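Long-range contact in uncharacterized protein XCC1541 (Xanthomonas campestris pv. campestris, PDB 2QJW), which is of unknown function but, as a member of the alpha/beta hydrolase superfamily, probably hydrolyses a substrate still to be identified: residues Gln61-Ile66 with Tyr86-Val91. Residues are numbered along the deposited sequence; the frame is centred on the assembly and turned at random. Where two conformers were deposited one is given.
Sequences QRLLEI and YIAAQV
Helix 83-92, whose first turn completes the presumed nucleophile elbow (Gly80, Ser82, Gly84) of this alpha/beta-hydrolase fold, packs through Ile87, Ala88 and Val91 against Leu63 and Leu64 of helix 56-71. The short segments approach to 9.5 Å between axes and cross at -54°; no hydrogen bond joins them, and the side chains meet by apolar packing, with methyls also resting on backbone. Leu63 points toward helix 83-92. Its CG stands anti to the backbone N (chi1 -176°), and its CD2 methyl lies against the end of Ile87, 3.7 Å from CG1 of that residue and equally near its CD1. Ile87, which also touches the elbow, holds CG1 between its backbone N and carbonyl carbon (chi1 62°), while CD1 extends on to CB of Leu63. Leucine's length beyond CB carries CD2 to the backbone as well, 3.8 Å from Ala88 N; the methyl of Ala88 points away from helix 56-71 and touches Leu100 of strand 99-103, its small size letting CD2 come close beside it. Both helices belong to the alpha layer on one face of the central parallel sheet, and Leu63 touches Ile8 of strand 6-10. One turn after Ile87, Val91 straddles the Leu63-Leu64 step: CG2 sits 4.0 Å from Leu63 CG and 3.9 Å from Leu64 N, whereas CG1 faces Leu64 CA at 3.9 Å. Branching at CB keeps both methyls close to their own backbone, a compact shape where the CA atoms of Leu64 and Val91 come within 5.7 Å. From a flanking position, the longer Leu64 lays CD1 beside Val91 CG1, 4.3 Å away. Gln61 and Glu65 point away from helix 83-92, on the exposed side.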
loop_
_atom_site.group_PDB
_atom_site.type_symbol
_atom_site.label_atom_id
_atom_site.label_comp_id
_atom_site.label_asym_id
_atom_site.label_seq_id
_atom_site.Cartn_x
_atom_site.Cartn_y
_atom_site.Cartn_z
ATOM N N GLN A 61 -2.879 20.661 21.319
ATOM C CA GLN A 61 -3.685 21.902 21.384
ATOM C C GLN A 61 -3.377 22.810 20.216
ATOM O O GLN A 61 -4.315 23.363 19.628
ATOM C CB GLN A 61 -3.438 22.633 22.701
ATOM C CG GLN A 61 -4.223 23.948 22.822
ATOM C CD GLN A 61 -5.720 23.735 22.948
ATOM O OE1 GLN A 61 -6.166 22.693 23.453
ATOM N NE2 GLN A 61 -6.507 24.719 22.511
ATOM N N ARG A 62 -2.116 22.918 19.830
ATOM C CA ARG A 62 -1.769 23.807 18.730
ATOM C C ARG A 62 -2.400 23.289 17.426
ATOM O O ARG A 62 -2.980 24.069 16.640
ATOM C CB ARG A 62 -0.292 23.935 18.603
ATOM C CG ARG A 62 0.172 24.815 17.462
ATOM C CD ARG A 62 1.621 25.079 17.451
ATOM N NE ARG A 62 2.025 25.818 18.650
ATOM C CZ ARG A 62 3.296 25.932 19.017
ATOM N NH1 ARG A 62 4.267 25.443 18.264
ATOM N NH2 ARG A 62 3.610 26.571 20.135
ATOM N N LEU A 63 -2.233 21.998 17.137
ATOM C CA LEU A 63 -2.853 21.434 15.944
ATOM C C LEU A 63 -4.365 21.542 15.970
ATOM O O LEU A 63 -4.956 21.820 14.947
ATOM C CB LEU A 63 -2.417 19.987 15.738
ATOM C CG LEU A 63 -2.934 19.328 14.483
ATOM C CD1 LEU A 63 -2.638 20.142 13.203
ATOM C CD2 LEU A 63 -2.362 17.919 14.340
ATOM N N LEU A 64 -5.015 21.302 17.134
ATOM C CA LEU A 64 -6.450 21.406 17.248
ATOM C C LEU A 64 -6.914 22.818 16.821
ATOM O O LEU A 64 -7.862 22.963 16.048
ATOM C CB LEU A 64 -6.862 21.132 18.702
ATOM C CG LEU A 64 -8.335 21.307 19.084
ATOM C CD1 LEU A 64 -9.166 20.388 18.229
ATOM C CD2 LEU A 64 -8.507 21.025 20.592
ATOM N N GLU A 65 -6.195 23.825 17.292
ATOM C CA GLU A 65 -6.575 25.202 17.005
ATOM C C GLU A 65 -6.458 25.505 15.523
ATOM O O GLU A 65 -7.342 26.134 14.921
ATOM C CB GLU A 65 -5.714 26.142 17.848
ATOM C CG GLU A 65 -6.198 26.125 19.315
ATOM C CD GLU A 65 -5.393 27.027 20.267
ATOM O OE1 GLU A 65 -4.514 27.784 19.813
ATOM O OE2 GLU A 65 -5.677 26.973 21.478
ATOM N N ILE A 66 -5.369 25.041 14.911
ATOM C CA ILE A 66 -5.155 25.223 13.509
ATOM C C ILE A 66 -6.180 24.477 12.642
ATOM O O ILE A 66 -6.707 24.985 11.617
ATOM C CB ILE A 66 -3.691 24.804 13.136
ATOM C CG1 ILE A 66 -2.680 25.773 13.786
ATOM C CG2 ILE A 66 -3.462 24.805 11.666
ATOM C CD1 ILE A 66 -1.180 25.323 13.677
ATOM N N TYR A 86 0.588 10.861 15.303
ATOM C CA TYR A 86 -0.120 10.661 16.544
ATOM C C TYR A 86 -1.019 11.870 16.784
ATOM O O TYR A 86 -2.197 11.701 17.038
ATOM C CB TYR A 86 0.855 10.522 17.675
ATOM C CG TYR A 86 0.166 10.448 18.996
ATOM C CD1 TYR A 86 -0.440 9.280 19.438
ATOM C CD2 TYR A 86 0.095 11.562 19.803
ATOM C CE1 TYR A 86 -1.098 9.185 20.690
ATOM C CE2 TYR A 86 -0.572 11.513 21.064
ATOM C CZ TYR A 86 -1.163 10.331 21.506
ATOM O OH TYR A 86 -1.789 10.321 22.711
ATOM N N ILE A 87 -0.501 13.078 16.658
ATOM C CA ILE A 87 -1.393 14.210 16.993
ATOM C C ILE A 87 -2.478 14.456 15.923
ATOM O O ILE A 87 -3.588 14.876 16.234
ATOM C CB ILE A 87 -0.619 15.505 17.321
ATOM C CG1 ILE A 87 0.220 16.012 16.156
ATOM C CG2 ILE A 87 0.228 15.279 18.584
ATOM C CD1 ILE A 87 0.738 17.438 16.365
ATOM N N ALA A 88 -2.182 14.142 14.658
ATOM C CA ALA A 88 -3.178 14.274 13.600
ATOM C C ALA A 88 -4.327 13.360 13.899
ATOM O O ALA A 88 -5.491 13.714 13.834
ATOM C CB ALA A 88 -2.525 13.975 12.218
ATOM N N ALA A 89 -4.020 12.115 14.254
ATOM C CA ALA A 89 -5.051 11.169 14.589
ATOM C C ALA A 89 -5.889 11.600 15.794
ATOM O O ALA A 89 -7.091 11.595 15.720
ATOM C CB ALA A 89 -4.415 9.763 14.791
ATOM N N GLN A 90 -5.256 12.038 16.843
ATOM C CA GLN A 90 -5.986 12.455 18.044
ATOM C C GLN A 90 -6.882 13.684 17.731
ATOM O O GLN A 90 -8.044 13.708 18.157
ATOM C CB GLN A 90 -5.057 12.752 19.228
ATOM C CG GLN A 90 -4.228 11.588 19.690
ATOM C CD GLN A 90 -5.054 10.447 20.263
ATOM O OE1 GLN A 90 -6.219 10.593 20.612
ATOM N NE2 GLN A 90 -4.442 9.308 20.368
ATOM N N VAL A 91 -6.351 14.613 16.933
ATOM C CA VAL A 91 -7.100 15.818 16.594
ATOM C C VAL A 91 -8.296 15.493 15.739
ATOM O O VAL A 91 -9.324 16.162 15.854
ATOM C CB VAL A 91 -6.173 16.911 15.978
ATOM C CG1 VAL A 91 -6.984 18.068 15.302
ATOM C CG2 VAL A 91 -5.239 17.410 17.086
#